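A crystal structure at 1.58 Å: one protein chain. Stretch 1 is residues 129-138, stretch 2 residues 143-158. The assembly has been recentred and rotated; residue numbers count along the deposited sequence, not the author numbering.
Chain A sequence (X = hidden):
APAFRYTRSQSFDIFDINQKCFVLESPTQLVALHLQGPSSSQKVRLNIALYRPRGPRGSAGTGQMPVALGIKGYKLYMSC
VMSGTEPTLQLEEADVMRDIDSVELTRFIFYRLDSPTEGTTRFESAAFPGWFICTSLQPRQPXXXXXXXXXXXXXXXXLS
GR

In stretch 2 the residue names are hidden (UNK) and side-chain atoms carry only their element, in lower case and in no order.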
# COMPACT_ATOMS: atom_id res chain seq x y z
N PRO A 129 7.37 10.72 -4.51
CA PRO A 129 6.40 11.03 -5.56
C PRO A 129 6.80 10.39 -6.89
O PRO A 129 8.01 10.33 -7.22
CB PRO A 129 6.42 12.58 -5.64
CG PRO A 129 7.11 13.05 -4.42
CD PRO A 129 7.84 11.92 -3.79
N GLY A 130 5.80 9.89 -7.64
CA GLY A 130 6.10 9.19 -8.88
C GLY A 130 6.29 7.70 -8.72
O GLY A 130 6.37 6.97 -9.71
N TRP A 131 6.33 7.24 -7.46
CA TRP A 131 6.43 5.81 -7.14
C TRP A 131 5.12 5.27 -6.60
O TRP A 131 4.45 5.92 -5.78
CB TRP A 131 7.57 5.56 -6.14
CG TRP A 131 8.89 5.81 -6.80
CD1 TRP A 131 9.44 7.03 -7.13
CD2 TRP A 131 9.84 4.82 -7.21
NE1 TRP A 131 10.66 6.85 -7.75
CE2 TRP A 131 10.93 5.50 -7.81
CE3 TRP A 131 9.86 3.43 -7.14
CZ2 TRP A 131 12.02 4.82 -8.33
CZ3 TRP A 131 10.92 2.75 -7.68
CH2 TRP A 131 12.01 3.45 -8.26
N PHE A 132 4.75 4.12 -7.13
CA PHE A 132 3.45 3.52 -6.87
C PHE A 132 3.57 2.09 -6.39
O PHE A 132 4.46 1.34 -6.82
CB PHE A 132 2.61 3.50 -8.17
CG PHE A 132 2.26 4.86 -8.70
CD1 PHE A 132 0.98 5.38 -8.55
CD2 PHE A 132 3.20 5.62 -9.40
CE1 PHE A 132 0.66 6.65 -9.05
CE2 PHE A 132 2.86 6.88 -9.92
CZ PHE A 132 1.59 7.38 -9.76
N ILE A 133 2.66 1.71 -5.50
CA ILE A 133 2.66 0.33 -5.01
C ILE A 133 2.30 -0.62 -6.15
O ILE A 133 1.32 -0.39 -6.88
CB ILE A 133 1.66 0.11 -3.84
CG1 ILE A 133 2.00 1.04 -2.66
CG2 ILE A 133 1.65 -1.38 -3.45
CD1 ILE A 133 1.05 0.89 -1.50
N CYS A 134 3.11 -1.64 -6.34
CA CYS A 134 2.88 -2.54 -7.48
C CYS A 134 3.08 -4.01 -7.15
O CYS A 134 3.76 -4.39 -6.20
CB CYS A 134 3.78 -2.17 -8.67
SG CYS A 134 5.54 -2.41 -8.32
N THR A 135 2.44 -4.84 -7.97
CA THR A 135 2.67 -6.28 -7.90
C THR A 135 3.31 -6.75 -9.20
O THR A 135 3.25 -6.08 -10.24
CB THR A 135 1.35 -7.06 -7.67
OG1 THR A 135 0.50 -6.91 -8.81
CG2 THR A 135 0.66 -6.54 -6.39
N SER A 136 3.92 -7.92 -9.14
CA SER A 136 4.49 -8.52 -10.31
C SER A 136 3.37 -9.09 -11.17
O SER A 136 2.29 -9.37 -10.67
CB SER A 136 5.40 -9.66 -9.85
OG SER A 136 5.94 -10.35 -10.95
N LEU A 137 3.64 -9.28 -12.46
CA LEU A 137 2.72 -10.05 -13.31
C LEU A 137 2.70 -11.53 -12.91
O LEU A 137 1.71 -12.23 -13.16
CB LEU A 137 3.13 -9.94 -14.77
CG LEU A 137 3.29 -8.53 -15.38
CD1 LEU A 137 3.69 -8.58 -16.86
CD2 LEU A 137 2.03 -7.72 -15.21
N GLN A 138 3.80 -11.99 -12.29
CA GLN A 138 3.92 -13.38 -11.83
C GLN A 138 3.41 -13.54 -10.40
O GLN A 138 3.57 -12.64 -9.59
CB GLN A 138 5.37 -13.86 -11.90
CG GLN A 138 5.88 -14.16 -13.31
CD GLN A 138 5.92 -12.93 -14.20
OE1 GLN A 138 6.34 -11.85 -13.78
NE2 GLN A 138 5.47 -13.09 -15.45
N UNK A 143 5.39 -7.67 -3.11
CA UNK A 143 4.78 -6.38 -3.42
C UNK A 143 5.88 -5.33 -3.25
O UNK A 143 6.65 -5.37 -2.28
c UNK A 143 2.56 -7.22 -2.58
c UNK A 143 3.57 -6.08 -2.47
c UNK A 143 2.90 -4.76 -2.83
N UNK A 144 5.95 -4.40 -4.19
CA UNK A 144 6.99 -3.36 -4.18
C UNK A 144 6.48 -2.01 -4.61
O UNK A 144 5.28 -1.76 -4.55
N UNK A 145 7.42 -1.13 -4.98
CA UNK A 145 7.08 0.16 -5.59
C UNK A 145 7.82 0.32 -6.92
O UNK A 145 8.89 -0.29 -7.16
c UNK A 145 9.08 2.67 -3.35
c UNK A 145 6.22 1.49 -3.59
c UNK A 145 7.32 1.41 -4.68
c UNK A 145 8.72 1.39 -4.07
N UNK A 146 7.21 1.11 -7.78
CA UNK A 146 7.74 1.33 -9.13
C UNK A 146 7.49 2.76 -9.59
O UNK A 146 6.45 3.35 -9.26
o UNK A 146 7.63 0.60 -11.47
c UNK A 146 7.05 0.39 -10.18
c UNK A 146 5.54 0.63 -10.26
N UNK A 147 8.43 3.30 -10.37
CA UNK A 147 8.23 4.61 -11.06
C UNK A 147 7.68 4.38 -12.52
O UNK A 147 7.61 5.31 -13.34
c UNK A 147 10.70 4.96 -11.59
n UNK A 147 11.84 5.74 -11.54
o UNK A 147 10.66 3.76 -12.06
c UNK A 147 9.40 5.56 -11.03
N UNK A 148 7.34 3.13 -12.82
CA UNK A 148 6.70 2.81 -14.11
C UNK A 148 5.36 2.05 -13.84
O UNK A 148 5.26 0.87 -14.18
c UNK A 148 9.75 1.74 -16.28
n UNK A 148 9.92 2.19 -17.50
o UNK A 148 10.16 0.65 -15.93
c UNK A 148 7.63 1.95 -14.97
c UNK A 148 8.97 2.62 -15.35
N UNK A 149 4.40 2.71 -13.19
CA UNK A 149 3.15 2.00 -12.75
C UNK A 149 2.43 1.35 -13.93
O UNK A 149 2.19 2.00 -14.94
c UNK A 149 2.31 3.13 -12.14
c UNK A 149 4.36 4.14 -12.82
c UNK A 149 2.88 4.44 -12.76
N UNK A 150 2.13 0.07 -13.78
CA UNK A 150 1.31 -0.68 -14.77
C UNK A 150 2.09 -1.04 -16.03
O UNK A 150 1.48 -1.47 -17.03
o UNK A 150 -1.22 -0.98 -13.42
o UNK A 150 -1.42 1.21 -13.55
c UNK A 150 0.02 0.08 -15.11
c UNK A 150 -0.96 0.11 -13.93
N UNK A 151 3.43 -0.86 -15.99
CA UNK A 151 4.30 -1.18 -17.13
C UNK A 151 5.14 -2.40 -16.77
O UNK A 151 6.18 -2.28 -16.09
c UNK A 151 5.17 0.00 -17.50
o UNK A 151 6.45 2.18 -18.75
c UNK A 151 6.61 1.09 -19.32
n UNK A 151 7.37 0.95 -20.40
c UNK A 151 5.90 -0.18 -18.83
N UNK A 152 4.68 -3.57 -17.19
CA UNK A 152 5.27 -4.88 -16.81
C UNK A 152 5.24 -5.09 -15.29
O UNK A 152 6.12 -5.70 -14.67
c UNK A 152 6.70 -5.11 -17.40
c UNK A 152 6.82 -4.53 -18.80
c UNK A 152 7.03 -6.59 -17.41
N UNK A 153 4.18 -4.56 -14.72
CA UNK A 153 3.77 -4.80 -13.32
C UNK A 153 2.31 -4.36 -13.25
O UNK A 153 1.76 -3.82 -14.23
c UNK A 153 4.63 -3.98 -12.33
o UNK A 153 3.47 -1.89 -12.31
n UNK A 153 5.61 -1.87 -13.05
c UNK A 153 4.51 -2.49 -12.56
N UNK A 154 1.69 -4.56 -12.09
CA UNK A 154 0.32 -4.12 -11.91
C UNK A 154 0.35 -3.10 -10.77
O UNK A 154 0.83 -3.40 -9.68
c UNK A 154 -0.61 -5.29 -11.56
c UNK A 154 -0.73 -6.23 -12.77
c UNK A 154 -1.20 -7.59 -12.39
c UNK A 154 -1.97 -4.77 -11.12
N UNK A 155 -0.17 -1.90 -11.03
CA UNK A 155 -0.21 -0.86 -9.99
C UNK A 155 -1.66 -0.38 -9.77
O UNK A 155 -1.88 0.66 -9.18
c UNK A 155 0.71 0.33 -10.35
N UNK A 156 -2.61 -1.21 -10.20
CA UNK A 156 -4.04 -0.89 -10.17
C UNK A 156 -4.75 -1.97 -9.35
O UNK A 156 -4.52 -3.18 -9.58
c UNK A 156 -6.13 -0.48 -11.57
o UNK A 156 -3.93 0.09 -12.43
c UNK A 156 -4.65 -0.86 -11.61
N UNK A 157 -5.60 -1.50 -8.43
CA UNK A 157 -6.26 -2.36 -7.43
C UNK A 157 -7.75 -2.13 -7.40
O UNK A 157 -8.26 -1.09 -7.84
c UNK A 157 -2.23 -3.81 -5.83
c UNK A 157 -1.95 -1.45 -6.32
c UNK A 157 -5.67 -2.09 -6.01
c UNK A 157 -3.33 -1.25 -6.25
c UNK A 157 -1.41 -2.71 -6.12
c UNK A 157 -4.19 -2.31 -5.97
o UNK A 157 -0.03 -2.85 -6.17
c UNK A 157 -3.63 -3.60 -5.77
N UNK A 158 -8.45 -3.10 -6.85
CA UNK A 158 -9.85 -2.92 -6.54
C UNK A 158 -10.02 -3.14 -5.05
O UNK A 158 -9.69 -4.21 -4.56
n UNK A 158 -13.53 -3.77 -11.44
c UNK A 158 -12.25 -3.36 -10.78
c UNK A 158 -10.75 -3.52 -8.82
c UNK A 158 -11.91 -4.18 -9.55
c UNK A 158 -10.69 -3.89 -7.35
O HOH W 1 6.45 7.75 -12.35
O HOH W 2 -0.49 1.80 -7.09
O HOH W 3 6.19 -8.25 -13.45

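Position 143 carries three carbons, one bearing the other two, and a branch carbon lies 3.7 Å from Ile 133 CG2: Val 143. Position 144 has no side-chain atoms. Its N donates to Cys 134 O (3.0 Å) and its O accepts from Cys 134 N (2.8 Å), so the backbone alone makes the pair; this is Gly 144, although a CB would have room.

Position 145 has four carbons forked at the first, one arm two carbons long, and one carbon sits 3.9 Å from Trp 131 CE3: Ile 145. Position 146 has one carbon carrying an oxygen and a carbon, the latter 3.6 Å from Cys 134 SG: Thr 146. Its backbone pairs with Phe 132, N to Phe 132 O at 2.9 Å and O to Phe 132 N at 2.8 Å.

Position 147 has two carbons, the second bearing O and N; the amide lies over one face of the Trp 131 indole, with CB 3.8 Å from the centroid of its five-membered ring. It is Asn 147. Position 148, three carbons with a terminal O and N, points away from stretch 1: Gln 148. At 149 three carbons close a ring onto the backbone N, one of them 3.6 Å from Phe 132 CD2: Pro 149.

Position 150 has two carbons and two oxygens and leaves stretch 1 untouched; one oxygen accepts from the N of 155 at 2.8 Å. Carboxylate chemistry fits Asp 150. Position 151, three carbons ending in O and N, points away: Gln 151, closing a type II turn from Gln 148. Position 152, a carbon carrying two more, packs 3.9 Å from Leu 137 CD1: Val 152.

Position 153 has two carbons ending in O and N; as Asn 153, its ND2 donates to Gln 148 O (3.0 Å) and its OD1 accepts from Asp 150 N (2.8 Å), bracing the loop. Position 154, four carbons forked at the first, has one carbon 4.0 Å from Leu 137 CD2: Ile 154. Position 155 has a single carbon, 4.3 Å from Cys 134 CB: Ala 155. Position 156, a carbon with one O and one C, points away: Thr 156.

Position 157 bears a six-carbon ring with an oxygen that donates weakly to Ile 133 O at 2.9 Å: Tyr 157. Position 158, four carbons in a row ending in N, is out of reach: Lys 158.

The rule is two antiparallel pairings: stretch 1 first matches 144–146, then Thr 135 exchanges two bonds with Ile 154, while apolar side chains and a self-braced loop fill in around this backbone ladder.

Stretch 2 (143-158) VGITNQPDQVNIATYK
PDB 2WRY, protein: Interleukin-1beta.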